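Local coordinates for protein tyrosine--tRNA ligase (Pyrococcus horikoshii, PDB 2CYC) that probably catalyses the two-step attachment of tyrosine to its cognate tRNA, activating the amino acid with ATP before transferring it to the acceptor end, at residues V293-V307 against G315-R327. Residues are numbered along the deposited sequence; the frame is centred on the assembly and turned at random.
Sequences VEYIIFREEPTEFTV and GDVTYTTFEELKR
A two-stranded antiparallel β-hairpin pairs Phe305 with Tyr319 and Val307 with Val317, and the helices that lead into and out of it pack on each other. Phe305 and Tyr319 exchange backbone bonds in both directions; the one from Tyr319 N to Phe305 O, 2.7 Å, is nearly straight at 177°, although its donor sits above the carbonyl plane. At the intervening non-hydrogen-bonded pair the hydroxyls of Thr306 and Thr318 meet in a hydrogen bond in which either may donate; the modelled OG1 to OG1 distance, 2.5 Å, is doubtfully short. The other face carries Phe305, Val307, Val317 and Tyr319; there Leu325 CD1 touches the edge of the Phe305 ring, 3.8 Å from CD2, while helix 336-350 adds Ala342 against the same phenylalanine. In the C-terminal part of this class I synthetase, away from the tyrosine pocket, the hairpin connects helix 288-297 to helix 322-330, whose facing segments run at 144°, 10.7 Å apart between axes. Phe322 is central to the helix contact. Its chi1 of 174° swings the ring away from its own N and over Glu294, whose CB sits above the centre of one face, a CH-pi contact 3.5 Å from the centroid; the Glu294 carboxylate stacks nearly parallel to the ring. Phe322 N lies over a face of the Phe298 ring, 3.4 Å from Phe298 CD2, while its N-H is directed to Glu301 OE1 at 3.0 Å, on the syn side but well out of the carboxylate plane. A water donating to OE1 accepts from Glu323 N, and Thr321 is the N-cap residue, its OG1 accepting from Glu324 N.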
ATOM      1  N   VAL A 293      26.767 -16.060  26.330  1.00 19.72           N
ATOM      2  CA  VAL A 293      27.987 -16.866  26.329  1.00 23.04           C
ATOM      3  C   VAL A 293      27.961 -17.820  25.129  1.00 21.42           C
ATOM      4  O   VAL A 293      28.946 -17.974  24.419  1.00 20.48           O
ATOM      5  CB  VAL A 293      28.119 -17.723  27.630  1.00 22.73           C
ATOM      6  CG1 VAL A 293      29.223 -18.759  27.464  1.00 14.17           C
ATOM      7  CG2 VAL A 293      28.425 -16.830  28.826  1.00 21.89           C
ATOM      8  N   GLU A 294      26.820 -18.453  24.898  1.00 22.34           N
ATOM      9  CA  GLU A 294      26.720 -19.388  23.795  1.00 24.63           C
ATOM     10  C   GLU A 294      26.846 -18.750  22.416  1.00 24.19           C
ATOM     11  O   GLU A 294      27.603 -19.233  21.584  1.00 19.86           O
ATOM     12  CB  GLU A 294      25.397 -20.154  23.847  1.00 20.94           C
ATOM     13  CG  GLU A 294      25.304 -21.196  22.724  1.00 24.55           C
ATOM     14  CD  GLU A 294      24.048 -22.029  22.786  1.00 22.37           C
ATOM     15  OE1 GLU A 294      23.952 -23.005  22.016  1.00 34.02           O
ATOM     16  OE2 GLU A 294      23.150 -21.709  23.595  1.00 27.85           O
ATOM     17  N   TYR A 295      26.110 -17.666  22.179  1.00 19.62           N
ATOM     18  CA  TYR A 295      26.116 -17.017  20.871  1.00 24.90           C
ATOM     19  C   TYR A 295      27.185 -15.969  20.576  1.00 22.63           C
ATOM     20  O   TYR A 295      27.442 -15.666  19.417  1.00 21.34           O
ATOM     21  CB  TYR A 295      24.727 -16.450  20.601  1.00 17.18           C
ATOM     22  CG  TYR A 295      23.727 -17.554  20.377  1.00 23.50           C
ATOM     23  CD1 TYR A 295      23.580 -18.138  19.118  1.00 21.32           C
ATOM     24  CD2 TYR A 295      22.971 -18.067  21.439  1.00 20.99           C
ATOM     25  CE1 TYR A 295      22.702 -19.209  18.920  1.00 26.09           C
ATOM     26  CE2 TYR A 295      22.095 -19.138  21.254  1.00 20.50           C
ATOM     27  CZ  TYR A 295      21.965 -19.703  19.992  1.00 26.24           C
ATOM     28  OH  TYR A 295      21.103 -20.760  19.802  1.00 31.30           O
ATOM     29  N   ILE A 296      27.805 -15.413  21.610  1.00 22.75           N
ATOM     30  CA  ILE A 296      28.855 -14.428  21.388  1.00 19.87           C
ATOM     31  C   ILE A 296      30.218 -15.067  21.645  1.00 21.70           C
ATOM     32  O   ILE A 296      31.003 -15.285  20.714  1.00 21.35           O
ATOM     33  CB  ILE A 296      28.678 -13.177  22.303  1.00 18.99           C
ATOM     34  CG1 ILE A 296      27.340 -12.485  21.989  1.00 14.40           C
ATOM     35  CG2 ILE A 296      29.829 -12.197  22.083  1.00 21.99           C
ATOM     36  CD1 ILE A 296      27.094 -11.192  22.773  1.00 14.20           C
ATOM     37  N   ILE A 297      30.480 -15.410  22.903  1.00 20.51           N
ATOM     38  CA  ILE A 297      31.763 -15.996  23.285  1.00 20.17           C
ATOM     39  C   ILE A 297      32.122 -17.304  22.565  1.00 20.62           C
ATOM     40  O   ILE A 297      33.266 -17.486  22.151  1.00 20.31           O
ATOM     41  CB  ILE A 297      31.818 -16.182  24.821  1.00 21.91           C
ATOM     42  CG1 ILE A 297      31.636 -14.808  25.489  1.00 22.37           C
ATOM     43  CG2 ILE A 297      33.148 -16.821  25.232  1.00 17.27           C
ATOM     44  CD1 ILE A 297      31.593 -14.824  27.013  1.00 27.01           C
ATOM     45  N   PHE A 298      31.161 -18.212  22.411  1.00 14.17           N
ATOM     46  CA  PHE A 298      31.431 -19.466  21.707  1.00 26.86           C
ATOM     47  C   PHE A 298      30.815 -19.457  20.315  1.00 26.92           C
ATOM     48  O   PHE A 298      30.333 -20.482  19.828  1.00 24.20           O
ATOM     49  CB  PHE A 298      30.905 -20.678  22.497  1.00 23.31           C
ATOM     50  CG  PHE A 298      31.667 -20.938  23.755  1.00 28.76           C
ATOM     51  CD1 PHE A 298      31.279 -20.350  24.954  1.00 30.64           C
ATOM     52  CD2 PHE A 298      32.842 -21.684  23.722  1.00 31.35           C
ATOM     53  CE1 PHE A 298      32.052 -20.492  26.101  1.00 28.28           C
ATOM     54  CE2 PHE A 298      33.623 -21.832  24.862  1.00 30.80           C
ATOM     55  CZ  PHE A 298      33.227 -21.232  26.054  1.00 35.80           C
ATOM     56  N   ARG A 299      30.814 -18.284  19.689  1.00 28.54           N
ATOM     57  CA  ARG A 299      30.274 -18.158  18.347  1.00 34.30           C
ATOM     58  C   ARG A 299      31.030 -19.148  17.478  1.00 34.31           C
ATOM     59  O   ARG A 299      30.443 -19.852  16.669  1.00 37.93           O
ATOM     60  CB  ARG A 299      30.484 -16.745  17.811  1.00 32.96           C
ATOM     61  CG  ARG A 299      29.969 -16.583  16.402  1.00 30.11           C
ATOM     62  CD  ARG A 299      30.010 -15.143  16.017  1.00 32.36           C
ATOM     63  NE  ARG A 299      31.370 -14.657  15.843  1.00 36.67           N
ATOM     64  CZ  ARG A 299      32.019 -14.671  14.684  1.00 35.31           C
ATOM     65  NH1 ARG A 299      31.432 -15.154  13.599  1.00 28.59           N
ATOM     66  NH2 ARG A 299      33.244 -14.170  14.608  1.00 42.27           N
ATOM     67  N   GLU A 300      32.341 -19.188  17.660  1.00 38.55           N
ATOM     68  CA  GLU A 300      33.183 -20.110  16.919  1.00 47.25           C
ATOM     69  C   GLU A 300      33.947 -20.970  17.913  1.00 51.45           C
ATOM     70  O   GLU A 300      34.756 -20.469  18.689  1.00 53.35           O
ATOM     71  CB  GLU A 300      34.164 -19.348  16.031  1.00 48.31           C
ATOM     72  CG  GLU A 300      33.489 -18.418  15.029  1.00 59.45           C
ATOM     73  CD  GLU A 300      34.456 -17.873  13.998  1.00 61.17           C
ATOM     74  OE1 GLU A 300      34.019 -17.123  13.098  1.00 67.54           O
ATOM     75  OE2 GLU A 300      35.657 -18.198  14.086  1.00 70.65           O
ATOM     76  N   GLU A 301      33.668 -22.265  17.906  1.00 55.88           N
ATOM     77  CA  GLU A 301      34.356 -23.178  18.802  1.00 57.26           C
ATOM     78  C   GLU A 301      34.939 -24.352  18.019  1.00 57.69           C
ATOM     79  O   GLU A 301      34.473 -24.678  16.925  1.00 58.54           O
ATOM     80  CB  GLU A 301      33.412 -23.653  19.926  1.00 57.24           C
ATOM     81  CG  GLU A 301      32.033 -24.111  19.487  1.00 60.70           C
ATOM     82  CD  GLU A 301      31.067 -24.276  20.656  1.00 59.35           C
ATOM     83  OE1 GLU A 301      31.388 -25.022  21.601  1.00 53.82           O
ATOM     84  OE2 GLU A 301      29.979 -23.659  20.628  1.00 64.20           O
ATOM     85  N   PRO A 302      35.975 -25.001  18.572  1.00 58.41           N
ATOM     86  CA  PRO A 302      36.570 -24.658  19.867  1.00 52.45           C
ATOM     87  C   PRO A 302      37.277 -23.308  19.931  1.00 48.98           C
ATOM     88  O   PRO A 302      37.774 -22.778  18.931  1.00 45.89           O
ATOM     89  CB  PRO A 302      37.517 -25.823  20.129  1.00 53.89           C
ATOM     90  CG  PRO A 302      37.986 -26.168  18.743  1.00 59.72           C
ATOM     91  CD  PRO A 302      36.694 -26.130  17.949  1.00 60.90           C
ATOM     92  N   THR A 303      37.295 -22.760  21.136  1.00 40.99           N
ATOM     93  CA  THR A 303      37.932 -21.494  21.421  1.00 40.66           C
ATOM     94  C   THR A 303      38.383 -21.628  22.867  1.00 40.13           C
ATOM     95  O   THR A 303      38.271 -22.705  23.454  1.00 44.14           O
ATOM     96  CB  THR A 303      36.936 -20.313  21.281  1.00 42.87           C
ATOM     97  OG1 THR A 303      37.583 -19.087  21.655  1.00 40.92           O
ATOM     98  CG2 THR A 303      35.715 -20.535  22.166  1.00 43.16           C
ATOM     99  N   GLU A 304      38.895 -20.551  23.443  1.00 41.02           N
ATOM    100  CA  GLU A 304      39.335 -20.593  24.824  1.00 41.77           C
ATOM    101  C   GLU A 304      38.713 -19.459  25.617  1.00 37.50           C
ATOM    102  O   GLU A 304      38.947 -18.286  25.325  1.00 33.97           O
ATOM    103  CB  GLU A 304      40.864 -20.509  24.905  1.00 46.57           C
ATOM    104  CG  GLU A 304      41.576 -21.843  24.700  1.00 56.78           C
ATOM    105  CD  GLU A 304      43.090 -21.710  24.756  1.00 62.17           C
ATOM    106  OE1 GLU A 304      43.595 -21.031  25.675  1.00 59.43           O
ATOM    107  OE2 GLU A 304      43.777 -22.287  23.886  1.00 70.69           O
ATOM    108  N   PHE A 305      37.896 -19.818  26.602  1.00 33.85           N
ATOM    109  CA  PHE A 305      37.262 -18.831  27.470  1.00 34.32           C
ATOM    110  C   PHE A 305      37.632 -19.191  28.906  1.00 29.57           C
ATOM    111  O   PHE A 305      37.214 -20.229  29.427  1.00 28.83           O
ATOM    112  CB  PHE A 305      35.738 -18.836  27.303  1.00 29.98           C
ATOM    113  CG  PHE A 305      35.037 -17.828  28.177  1.00 28.28           C
ATOM    114  CD1 PHE A 305      35.398 -16.478  28.136  1.00 24.53           C
ATOM    115  CD2 PHE A 305      34.022 -18.222  29.046  1.00 26.12           C
ATOM    116  CE1 PHE A 305      34.760 -15.531  28.953  1.00 27.37           C
ATOM    117  CE2 PHE A 305      33.371 -17.281  29.872  1.00 28.60           C
ATOM    118  CZ  PHE A 305      33.743 -15.933  29.823  1.00 20.57           C
ATOM    119  N   THR A 306      38.423 -18.331  29.533  1.00 26.93           N
ATOM    120  CA  THR A 306      38.881 -18.572  30.894  1.00 34.79           C
ATOM    121  C   THR A 306      38.201 -17.734  31.966  1.00 31.89           C
ATOM    122  O   THR A 306      38.073 -16.521  31.832  1.00 36.56           O
ATOM    123  CB  THR A 306      40.412 -18.325  31.016  1.00 33.22           C
ATOM    124  OG1 THR A 306      41.109 -19.211  30.134  1.00 33.00           O
ATOM    125  CG2 THR A 306      40.891 -18.575  32.449  1.00 30.56           C
ATOM    126  N   VAL A 307      37.761 -18.398  33.029  1.00 32.79           N
ATOM    127  CA  VAL A 307      37.148 -17.718  34.166  1.00 29.65           C
ATOM    128  C   VAL A 307      38.193 -17.791  35.276  1.00 31.22           C
ATOM    129  O   VAL A 307      38.507 -18.879  35.770  1.00 27.75           O
ATOM    130  CB  VAL A 307      35.858 -18.422  34.637  1.00 30.78           C
ATOM    131  CG1 VAL A 307      35.316 -17.735  35.898  1.00 22.39           C
ATOM    132  CG2 VAL A 307      34.811 -18.391  33.524  1.00 29.25           C
ATOM    133  N   GLY A 315      39.682 -22.152  41.488  1.00 32.68           N
ATOM    134  CA  GLY A 315      40.831 -21.830  40.651  1.00 30.34           C
ATOM    135  C   GLY A 315      40.440 -21.516  39.210  1.00 31.50           C
ATOM    136  O   GLY A 315      39.299 -21.765  38.796  1.00 26.18           O
ATOM    137  N   ASP A 316      41.379 -20.968  38.442  1.00 31.58           N
ATOM    138  CA  ASP A 316      41.123 -20.632  37.044  1.00 31.16           C
ATOM    139  C   ASP A 316      40.654 -21.849  36.271  1.00 32.28           C
ATOM    140  O   ASP A 316      41.136 -22.959  36.492  1.00 33.02           O
ATOM    141  CB  ASP A 316      42.385 -20.093  36.360  1.00 33.28           C
ATOM    142  CG  ASP A 316      42.925 -18.847  37.021  1.00 34.49           C
ATOM    143  OD1 ASP A 316      42.174 -18.180  37.760  1.00 36.73           O
ATOM    144  OD2 ASP A 316      44.105 -18.521  36.790  1.00 46.56           O
ATOM    145  N   VAL A 317      39.702 -21.639  35.371  1.00 33.57           N
ATOM    146  CA  VAL A 317      39.186 -22.716  34.541  1.00 34.29           C
ATOM    147  C   VAL A 317      39.005 -22.186  33.125  1.00 37.37           C
ATOM    148  O   VAL A 317      38.419 -21.126  32.917  1.00 39.93           O
ATOM    149  CB  VAL A 317      37.838 -23.279  35.079  1.00 34.99           C
ATOM    150  CG1 VAL A 317      36.810 -22.164  35.236  1.00 35.44           C
ATOM    151  CG2 VAL A 317      37.313 -24.359  34.131  1.00 30.28           C
ATOM    152  N   THR A 318      39.534 -22.924  32.154  1.00 37.40           N
ATOM    153  CA  THR A 318      39.440 -22.530  30.754  1.00 36.82           C
ATOM    154  C   THR A 318      38.506 -23.463  30.004  1.00 34.97           C
ATOM    155  O   THR A 318      38.666 -24.682  30.052  1.00 38.32           O
ATOM    156  CB  THR A 318      40.826 -22.553  30.084  1.00 35.48           C
ATOM    157  OG1 THR A 318      41.666 -21.579  30.714  1.00 33.45           O
ATOM    158  CG2 THR A 318      40.715 -22.235  28.598  1.00 38.96           C
ATOM    159  N   TYR A 319      37.518 -22.888  29.328  1.00 32.47           N
ATOM    160  CA  TYR A 319      36.571 -23.688  28.566  1.00 33.00           C
ATOM    161  C   TYR A 319      36.855 -23.592  27.072  1.00 33.05           C
ATOM    162  O   TYR A 319      37.295 -22.551  26.579  1.00 32.54           O
ATOM    163  CB  TYR A 319      35.143 -23.233  28.843  1.00 31.17           C
ATOM    164  CG  TYR A 319      34.732 -23.369  30.287  1.00 33.51           C
ATOM    165  CD1 TYR A 319      34.920 -22.322  31.190  1.00 29.37           C
ATOM    166  CD2 TYR A 319      34.139 -24.545  30.753  1.00 32.65           C
ATOM    167  CE1 TYR A 319      34.526 -22.437  32.524  1.00 29.41           C
ATOM    168  CE2 TYR A 319      33.742 -24.671  32.085  1.00 34.23           C
ATOM    169  CZ  TYR A 319      33.937 -23.614  32.962  1.00 32.06           C
ATOM    170  OH  TYR A 319      33.533 -23.732  34.268  1.00 34.35           O
ATOM    171  N   THR A 320      36.602 -24.684  26.356  1.00 31.29           N
ATOM    172  CA  THR A 320      36.840 -24.714  24.920  1.00 34.04           C
ATOM    173  C   THR A 320      35.541 -24.794  24.142  1.00 33.81           C
ATOM    174  O   THR A 320      35.486 -24.408  22.974  1.00 40.65           O
ATOM    175  CB  THR A 320      37.731 -25.904  24.521  1.00 35.04           C
ATOM    176  OG1 THR A 320      37.119 -27.125  24.956  1.00 35.03           O
ATOM    177  CG2 THR A 320      39.111 -25.767  25.156  1.00 30.19           C
ATOM    178  N   THR A 321      34.495 -25.308  24.778  1.00 33.39           N
ATOM    179  CA  THR A 321      33.200 -25.399  24.118  1.00 32.79           C
ATOM    180  C   THR A 321      32.116 -24.926  25.073  1.00 36.78           C
ATOM    181  O   THR A 321      32.277 -24.988  26.292  1.00 33.53           O
ATOM    182  CB  THR A 321      32.862 -26.840  23.678  1.00 38.69           C
ATOM    183  OG1 THR A 321      32.579 -27.639  24.831  1.00 36.34           O
ATOM    184  CG2 THR A 321      34.030 -27.452  22.901  1.00 37.79           C
ATOM    185  N   PHE A 322      31.011 -24.446  24.515  1.00 32.31           N
ATOM    186  CA  PHE A 322      29.920 -23.971  25.337  1.00 30.29           C
ATOM    187  C   PHE A 322      29.388 -25.108  26.196  1.00 34.20           C
ATOM    188  O   PHE A 322      29.082 -24.922  27.378  1.00 30.63           O
ATOM    189  CB  PHE A 322      28.796 -23.425  24.468  1.00 20.57           C
ATOM    190  CG  PHE A 322      27.570 -23.046  25.249  1.00 25.27           C
ATOM    191  CD1 PHE A 322      27.616 -22.018  26.184  1.00 19.64           C
ATOM    192  CD2 PHE A 322      26.379 -23.739  25.074  1.00 22.24           C
ATOM    193  CE1 PHE A 322      26.494 -21.687  26.931  1.00 23.27           C
ATOM    194  CE2 PHE A 322      25.247 -23.414  25.817  1.00 26.36           C
ATOM    195  CZ  PHE A 322      25.308 -22.385  26.748  1.00 27.25           C
ATOM    196  N   GLU A 323      29.291 -26.290  25.597  1.00 35.20           N
ATOM    197  CA  GLU A 323      28.774 -27.450  26.301  1.00 35.91           C
ATOM    198  C   GLU A 323      29.500 -27.717  27.618  1.00 32.50           C
ATOM    199  O   GLU A 323      28.858 -27.995  28.627  1.00 27.86           O
ATOM    200  CB  GLU A 323      28.836 -28.686  25.403  1.00 39.00           C
ATOM    201  CG  GLU A 323      27.852 -29.754  25.825  1.00 54.46           C
ATOM    202  CD  GLU A 323      26.415 -29.250  25.810  1.00 63.87           C
ATOM    203  OE1 GLU A 323      25.549 -29.903  26.434  1.00 68.93           O
ATOM    204  OE2 GLU A 323      26.150 -28.204  25.170  1.00 67.45           O
ATOM    205  N   GLU A 324      30.828 -27.637  27.616  1.00 34.68           N
ATOM    206  CA  GLU A 324      31.590 -27.859  28.849  1.00 38.22           C
ATOM    207  C   GLU A 324      31.158 -26.835  29.896  1.00 39.29           C
ATOM    208  O   GLU A 324      30.851 -27.183  31.041  1.00 37.18           O
ATOM    209  CB  GLU A 324      33.096 -27.681  28.629  1.00 38.02           C
ATOM    210  CG  GLU A 324      33.685 -28.381  27.426  1.00 49.45           C
ATOM    211  CD  GLU A 324      35.186 -28.155  27.316  1.00 50.36           C
ATOM    212  OE1 GLU A 324      35.644 -27.029  27.611  1.00 49.90           O
ATOM    213  OE2 GLU A 324      35.905 -29.100  26.926  1.00 56.48           O
ATOM    214  N   LEU A 325      31.141 -25.564  29.494  1.00 33.69           N
ATOM    215  CA  LEU A 325      30.769 -24.491  30.407  1.00 30.68           C
ATOM    216  C   LEU A 325      29.361 -24.673  30.941  1.00 27.66           C
ATOM    217  O   LEU A 325      29.115 -24.510  32.136  1.00 30.99           O
ATOM    218  CB  LEU A 325      30.903 -23.124  29.720  1.00 24.81           C
ATOM    219  CG  LEU A 325      30.590 -21.915  30.613  1.00 22.77           C
ATOM    220  CD1 LEU A 325      31.323 -20.692  30.099  1.00 21.63           C
ATOM    221  CD2 LEU A 325      29.082 -21.673  30.665  1.00 14.01           C
ATOM    222  N   LYS A 326      28.436 -25.011  30.055  1.00 27.73           N
ATOM    223  CA  LYS A 326      27.049 -25.210  30.444  1.00 31.57           C
ATOM    224  C   LYS A 326      26.933 -26.322  31.491  1.00 35.65           C
ATOM    225  O   LYS A 326      26.183 -26.193  32.462  1.00 36.94           O
ATOM    226  CB  LYS A 326      26.209 -25.553  29.213  1.00 27.05           C
ATOM    227  CG  LYS A 326      24.735 -25.735  29.495  1.00 28.98           C
ATOM    228  CD  LYS A 326      24.000 -26.109  28.217  1.00 33.38           C
ATOM    229  CE  LYS A 326      22.516 -26.274  28.482  1.00 38.85           C
ATOM    230  NZ  LYS A 326      21.762 -26.666  27.268  1.00 45.98           N
ATOM    231  N   ARG A 327      27.671 -27.410  31.281  1.00 35.29           N
ATOM    232  CA  ARG A 327      27.669 -28.545  32.207  1.00 38.93           C
ATOM    233  C   ARG A 327      28.155 -28.060  33.578  1.00 32.98           C
ATOM    234  O   ARG A 327      27.505 -28.271  34.595  1.00 30.58           O
ATOM    235  CB  ARG A 327      28.605 -29.644  31.689  1.00 41.55           C
ATOM    236  CG  ARG A 327      28.625 -30.926  32.517  1.00 58.59           C
ATOM    237  CD  ARG A 327      27.540 -31.922  32.095  1.00 71.96           C
ATOM    238  NE  ARG A 327      27.786 -32.516  30.777  1.00 83.00           N
ATOM    239  CZ  ARG A 327      27.477 -31.945  29.612  1.00 87.75           C
ATOM    240  NH1 ARG A 327      27.748 -32.571  28.472  1.00 85.59           N
ATOM    241  NH2 ARG A 327      26.885 -30.756  29.578  1.00 89.53           N
TER
HETATM  242  O   HOH W   1      29.374 -26.432  22.671  1.00 34.29           O